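PDB 1PM4: YPM from Yersinia pseudotuberculosis, which acts as a superantigen, a bacterial mitogen that probably stimulates T cells through their receptors. Local coordinates for residues Asn42-Asn54 and Gly59-Pro71. Sequence-based numbering, arbitrary orientation.
Sequences NVNADMTLILLRN and GWGEIKRNDIDKP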
loop_
_atom_site.group_PDB
_atom_site.type_symbol
_atom_site.label_atom_id
_atom_site.label_comp_id
_atom_site.label_asym_id
_atom_site.label_seq_id
_atom_site.Cartn_x
_atom_site.Cartn_y
_atom_site.Cartn_z
ATOM N N ASN A 42 -20.506 -0.134 19.671
ATOM C CA ASN A 42 -19.695 -0.574 20.778
ATOM C C ASN A 42 -18.549 0.381 20.911
ATOM O O ASN A 42 -17.663 0.367 20.126
ATOM C CB ASN A 42 -19.239 -1.979 20.594
ATOM C CG ASN A 42 -18.297 -2.480 21.669
ATOM O OD1 ASN A 42 -18.057 -1.829 22.705
ATOM N ND2 ASN A 42 -17.752 -3.674 21.435
ATOM N N VAL A 43 -18.543 1.186 21.963
ATOM C CA VAL A 43 -17.522 2.247 22.058
ATOM C C VAL A 43 -16.147 1.593 22.235
ATOM O O VAL A 43 -15.111 2.200 21.961
ATOM C CB VAL A 43 -17.834 3.192 23.279
ATOM C CG1 VAL A 43 -16.797 4.238 23.411
ATOM C CG2 VAL A 43 -19.190 3.857 23.050
ATOM N N ASN A 44 -16.146 0.358 22.707
ATOM C CA ASN A 44 -14.909 -0.349 22.961
ATOM C C ASN A 44 -14.459 -1.237 21.793
ATOM O O ASN A 44 -13.542 -2.033 21.931
ATOM C CB ASN A 44 -15.045 -1.226 24.187
ATOM C CG ASN A 44 -15.344 -0.448 25.488
ATOM O OD1 ASN A 44 -15.070 0.742 25.596
ATOM N ND2 ASN A 44 -15.900 -1.145 26.452
ATOM N N ALA A 45 -15.096 -1.107 20.666
ATOM C CA ALA A 45 -14.824 -2.013 19.572
ATOM C C ALA A 45 -13.380 -1.936 19.126
ATOM O O ALA A 45 -12.766 -0.827 19.097
ATOM C CB ALA A 45 -15.754 -1.672 18.435
ATOM N N ASP A 46 -12.809 -3.096 18.788
ATOM C CA ASP A 46 -11.466 -3.213 18.275
ATOM C C ASP A 46 -11.512 -4.033 16.980
ATOM O O ASP A 46 -11.717 -5.281 17.048
ATOM C CB ASP A 46 -10.621 -3.927 19.283
ATOM C CG ASP A 46 -9.183 -4.027 18.870
ATOM O OD1 ASP A 46 -8.792 -3.685 17.733
ATOM O OD2 ASP A 46 -8.368 -4.481 19.725
ATOM N N MET A 47 -11.525 -3.348 15.813
ATOM C CA MET A 47 -11.710 -3.986 14.495
ATOM C C MET A 47 -10.770 -3.380 13.456
ATOM O O MET A 47 -10.261 -2.243 13.587
ATOM C CB MET A 47 -13.155 -3.780 13.995
ATOM C CG MET A 47 -14.152 -4.321 14.965
ATOM S SD MET A 47 -15.833 -4.030 14.204
ATOM C CE MET A 47 -16.813 -4.372 15.606
ATOM N N THR A 48 -10.469 -4.195 12.462
ATOM C CA THR A 48 -9.668 -3.787 11.346
ATOM C C THR A 48 -10.416 -3.924 10.071
ATOM O O THR A 48 -11.126 -4.883 9.882
ATOM C CB THR A 48 -8.340 -4.649 11.351
ATOM O OG1 THR A 48 -7.612 -4.405 12.573
ATOM C CG2 THR A 48 -7.402 -4.241 10.208
ATOM N N LEU A 49 -10.266 -2.928 9.219
ATOM C CA LEU A 49 -10.835 -2.950 7.879
ATOM C C LEU A 49 -9.712 -3.096 6.850
ATOM O O LEU A 49 -8.772 -2.284 6.817
ATOM C CB LEU A 49 -11.518 -1.626 7.634
ATOM C CG LEU A 49 -12.160 -1.455 6.269
ATOM C CD1 LEU A 49 -13.318 -2.422 6.005
ATOM C CD2 LEU A 49 -12.697 -0.011 6.043
ATOM N N ILE A 50 -9.860 -4.084 5.995
ATOM C CA ILE A 50 -8.866 -4.368 4.975
ATOM C C ILE A 50 -9.548 -4.307 3.618
ATOM O O ILE A 50 -10.602 -4.898 3.415
ATOM C CB ILE A 50 -8.253 -5.746 5.177
ATOM C CG1 ILE A 50 -7.700 -5.886 6.576
ATOM C CG2 ILE A 50 -7.153 -5.976 4.141
ATOM C CD1 ILE A 50 -7.376 -7.351 6.942
ATOM N N LEU A 51 -8.985 -3.516 2.699
ATOM C CA LEU A 51 -9.381 -3.478 1.308
ATOM C C LEU A 51 -8.582 -4.480 0.499
ATOM O O LEU A 51 -7.328 -4.449 0.479
ATOM C CB LEU A 51 -9.209 -2.037 0.750
ATOM C CG LEU A 51 -9.480 -1.906 -0.774
ATOM C CD1 LEU A 51 -10.898 -2.404 -1.261
ATOM C CD2 LEU A 51 -9.221 -0.519 -1.218
ATOM N N LEU A 52 -9.302 -5.433 -0.103
ATOM C CA LEU A 52 -8.693 -6.373 -1.013
ATOM C C LEU A 52 -9.138 -6.108 -2.445
ATOM O O LEU A 52 -10.309 -5.731 -2.694
ATOM C CB LEU A 52 -9.051 -7.756 -0.604
ATOM C CG LEU A 52 -8.864 -8.112 0.890
ATOM C CD1 LEU A 52 -9.786 -9.262 1.142
ATOM C CD2 LEU A 52 -7.509 -8.480 1.090
ATOM N N ARG A 53 -8.228 -6.352 -3.379
ATOM C CA ARG A 53 -8.537 -6.300 -4.808
ATOM C C ARG A 53 -8.263 -7.617 -5.492
ATOM O O ARG A 53 -7.332 -8.312 -5.126
ATOM C CB ARG A 53 -7.794 -5.147 -5.508
ATOM C CG ARG A 53 -8.817 -4.317 -6.337
ATOM C CD ARG A 53 -8.313 -3.086 -7.144
ATOM N NE ARG A 53 -9.353 -2.099 -7.538
ATOM C CZ ARG A 53 -10.610 -2.385 -7.901
ATOM N NH1 ARG A 53 -11.067 -3.623 -7.923
ATOM N NH2 ARG A 53 -11.438 -1.408 -8.235
ATOM N N ASN A 54 -9.061 -7.958 -6.501
ATOM C CA ASN A 54 -8.759 -9.116 -7.314
ATOM C C ASN A 54 -7.726 -8.673 -8.358
ATOM O O ASN A 54 -7.950 -7.762 -9.135
ATOM C CB ASN A 54 -9.997 -9.706 -7.976
ATOM C CG ASN A 54 -9.825 -11.200 -8.330
ATOM O OD1 ASN A 54 -10.791 -11.999 -8.330
ATOM N ND2 ASN A 54 -8.575 -11.582 -8.620
ATOM N N GLY A 59 -5.957 -13.987 -8.005
ATOM C CA GLY A 59 -6.443 -14.108 -6.667
ATOM C C GLY A 59 -6.641 -12.733 -6.047
ATOM O O GLY A 59 -6.680 -11.728 -6.711
ATOM N N TRP A 60 -6.770 -12.711 -4.738
ATOM C CA TRP A 60 -7.091 -11.496 -4.019
ATOM C C TRP A 60 -5.875 -11.042 -3.237
ATOM O O TRP A 60 -5.164 -11.884 -2.660
ATOM C CB TRP A 60 -8.228 -11.831 -3.065
ATOM C CG TRP A 60 -9.490 -12.046 -3.733
ATOM C CD1 TRP A 60 -10.028 -13.223 -4.130
ATOM C CD2 TRP A 60 -10.440 -11.032 -4.056
ATOM N NE1 TRP A 60 -11.256 -13.004 -4.698
ATOM C CE2 TRP A 60 -11.526 -11.657 -4.664
ATOM C CE3 TRP A 60 -10.475 -9.655 -3.870
ATOM C CZ2 TRP A 60 -12.636 -10.949 -5.144
ATOM C CZ3 TRP A 60 -11.576 -8.947 -4.353
ATOM C CH2 TRP A 60 -12.650 -9.611 -4.961
ATOM N N GLY A 61 -5.649 -9.740 -3.196
ATOM C CA GLY A 61 -4.537 -9.138 -2.497
ATOM C C GLY A 61 -4.900 -7.867 -1.755
ATOM O O GLY A 61 -5.563 -6.945 -2.302
ATOM N N GLU A 62 -4.369 -7.718 -0.555
ATOM C CA GLU A 62 -4.601 -6.486 0.199
ATOM C C GLU A 62 -4.021 -5.245 -0.510
ATOM O O GLU A 62 -2.924 -5.267 -1.000
ATOM C CB GLU A 62 -4.014 -6.650 1.585
ATOM C CG GLU A 62 -3.915 -5.366 2.370
ATOM C CD GLU A 62 -3.529 -5.638 3.814
ATOM O OE1 GLU A 62 -3.468 -6.815 4.236
ATOM O OE2 GLU A 62 -3.324 -4.655 4.531
ATOM N N ILE A 63 -4.788 -4.186 -0.598
ATOM C CA ILE A 63 -4.300 -2.862 -0.959
ATOM C C ILE A 63 -3.840 -2.086 0.224
ATOM O O ILE A 63 -2.721 -1.537 0.228
ATOM C CB ILE A 63 -5.449 -2.018 -1.656
ATOM C CG1 ILE A 63 -5.915 -2.738 -2.898
ATOM C CG2 ILE A 63 -4.943 -0.588 -1.936
ATOM C CD1 ILE A 63 -6.951 -2.026 -3.709
ATOM N N LYS A 64 -4.697 -1.955 1.240
ATOM C CA LYS A 64 -4.353 -1.240 2.442
ATOM C C LYS A 64 -5.372 -1.601 3.508
ATOM O O LYS A 64 -6.334 -2.245 3.201
ATOM C CB LYS A 64 -4.407 0.286 2.280
ATOM C CG LYS A 64 -5.700 0.787 1.773
ATOM C CD LYS A 64 -5.680 2.368 1.740
ATOM C CE LYS A 64 -5.247 3.016 0.470
ATOM N NZ LYS A 64 -4.936 4.533 0.893
ATOM N N ARG A 65 -5.109 -1.134 4.712
ATOM C CA ARG A 65 -5.946 -1.378 5.877
ATOM C C ARG A 65 -5.988 -0.231 6.848
ATOM O O ARG A 65 -5.103 0.624 6.901
ATOM C CB ARG A 65 -5.512 -2.645 6.647
ATOM C CG ARG A 65 -4.185 -2.502 7.368
ATOM C CD ARG A 65 -3.769 -3.686 8.201
ATOM N NE ARG A 65 -3.663 -4.896 7.399
ATOM C CZ ARG A 65 -3.686 -6.114 7.898
ATOM N NH1 ARG A 65 -3.745 -6.288 9.209
ATOM N NH2 ARG A 65 -3.550 -7.192 7.100
ATOM N N ASN A 66 -7.018 -0.200 7.676
ATOM C CA ASN A 66 -7.129 0.876 8.661
ATOM C C ASN A 66 -7.820 0.354 9.883
ATOM O O ASN A 66 -8.577 -0.662 9.828
ATOM C CB ASN A 66 -7.916 2.067 8.065
ATOM C CG ASN A 66 -7.116 2.919 7.108
ATOM O OD1 ASN A 66 -7.142 2.710 5.860
ATOM N ND2 ASN A 66 -6.436 3.949 7.671
ATOM N N ASP A 67 -7.663 1.046 10.987
ATOM C CA ASP A 67 -8.397 0.705 12.167
ATOM C C ASP A 67 -9.842 1.184 12.030
ATOM O O ASP A 67 -10.175 1.971 11.149
ATOM C CB ASP A 67 -7.773 1.383 13.395
ATOM C CG ASP A 67 -6.307 1.051 13.572
ATOM O OD1 ASP A 67 -5.886 -0.136 13.412
ATOM O OD2 ASP A 67 -5.504 1.975 13.862
ATOM N N ILE A 68 -10.652 0.736 12.951
ATOM C CA ILE A 68 -12.026 1.253 13.143
ATOM C C ILE A 68 -11.977 2.771 13.246
ATOM O O ILE A 68 -11.011 3.337 13.779
ATOM C CB ILE A 68 -12.727 0.516 14.352
ATOM C CG1 ILE A 68 -14.240 0.726 14.310
ATOM C CG2 ILE A 68 -12.094 0.878 15.687
ATOM C CD1 ILE A 68 -14.982 0.081 15.434
ATOM N N ASP A 69 -12.940 3.422 12.616
ATOM C CA ASP A 69 -13.167 4.846 12.643
ATOM C C ASP A 69 -12.195 5.641 11.764
ATOM O O ASP A 69 -12.355 6.845 11.695
ATOM C CB ASP A 69 -13.153 5.461 14.072
ATOM C CG ASP A 69 -14.259 4.917 14.944
ATOM O OD1 ASP A 69 -15.344 4.535 14.415
ATOM O OD2 ASP A 69 -14.055 4.745 16.156
ATOM N N LYS A 70 -11.229 4.996 11.116
ATOM C CA LYS A 70 -10.299 5.643 10.205
ATOM C C LYS A 70 -10.668 5.374 8.742
ATOM O O LYS A 70 -10.596 4.257 8.317
ATOM C CB LYS A 70 -8.876 5.122 10.466
ATOM C CG LYS A 70 -8.450 5.325 11.849
ATOM C CD LYS A 70 -8.079 6.747 12.126
ATOM N N PRO A 71 -11.037 6.373 7.969
ATOM C CA PRO A 71 -11.415 6.091 6.572
ATOM C C PRO A 71 -10.269 5.618 5.702
ATOM O O PRO A 71 -9.099 5.973 5.931
ATOM C CB PRO A 71 -12.067 7.388 6.057
ATOM C CG PRO A 71 -12.025 8.344 7.185
ATOM C CD PRO A 71 -11.347 7.755 8.398
HETATM O O HOH W 1 -7.190 -2.268 14.267
#
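Ile50 CD1 rests 3.8 Å from Arg65 NH2, over one face of the guanidinium, which leaves the N-H groups usable in plane. Those reach Glu62 side-on: NH2 meets OE1, and Arg65 NE to Glu62 OE2 is 2.9 Å and almost straight at 178°. A bend at chi3 (59°) turns Arg65 NE and NH2 toward the carboxylate, which the extended side chain of Glu62 carries along the strand. Ile50 CG2 packs 3.7 Å from Glu62 CD, so one isoleucine touches both ions. Farther along this face, Asn54 CB makes a CH-pi contact with the Trp60 six-membered ring, 3.9 Å from its centroid.

On the other face Ile63 lies alongside Leu51 and Arg53, its CD1 3.7 Å from both Leu51 CD2 and Arg53 CB; a beta-branched isoleucine suits an extended strand and offers both neighbours a methyl. A classic beta bulge puts Ile63 there: Leu51 O accepts from Ile63 N (2.8 Å) while Leu51 N donates to Lys64 O. Elsewhere paired bonds join Leu49 to Asn66 and Arg53 to Gly61. Where strands give way to loops, Ala45 CB meets Ile68 CD1 at 3.6 Å; at that end a water bridges Met47 O, Asp67 OD1 and Thr48 OG1, which also bonds Asn91.

Arg53 NE makes a salt bridge to Asp76, and Glu62 OE1 also accepts from Glu75 N of a second subunit. In this jelly roll the hairpin is one side of a sheet: 47-54 pairs with 84-90, Leu49 and Leu51 face strands 32-39 and 72-78 of the opposing sheet, and Gly59 to Gly61 extend the sheet into the second subunit.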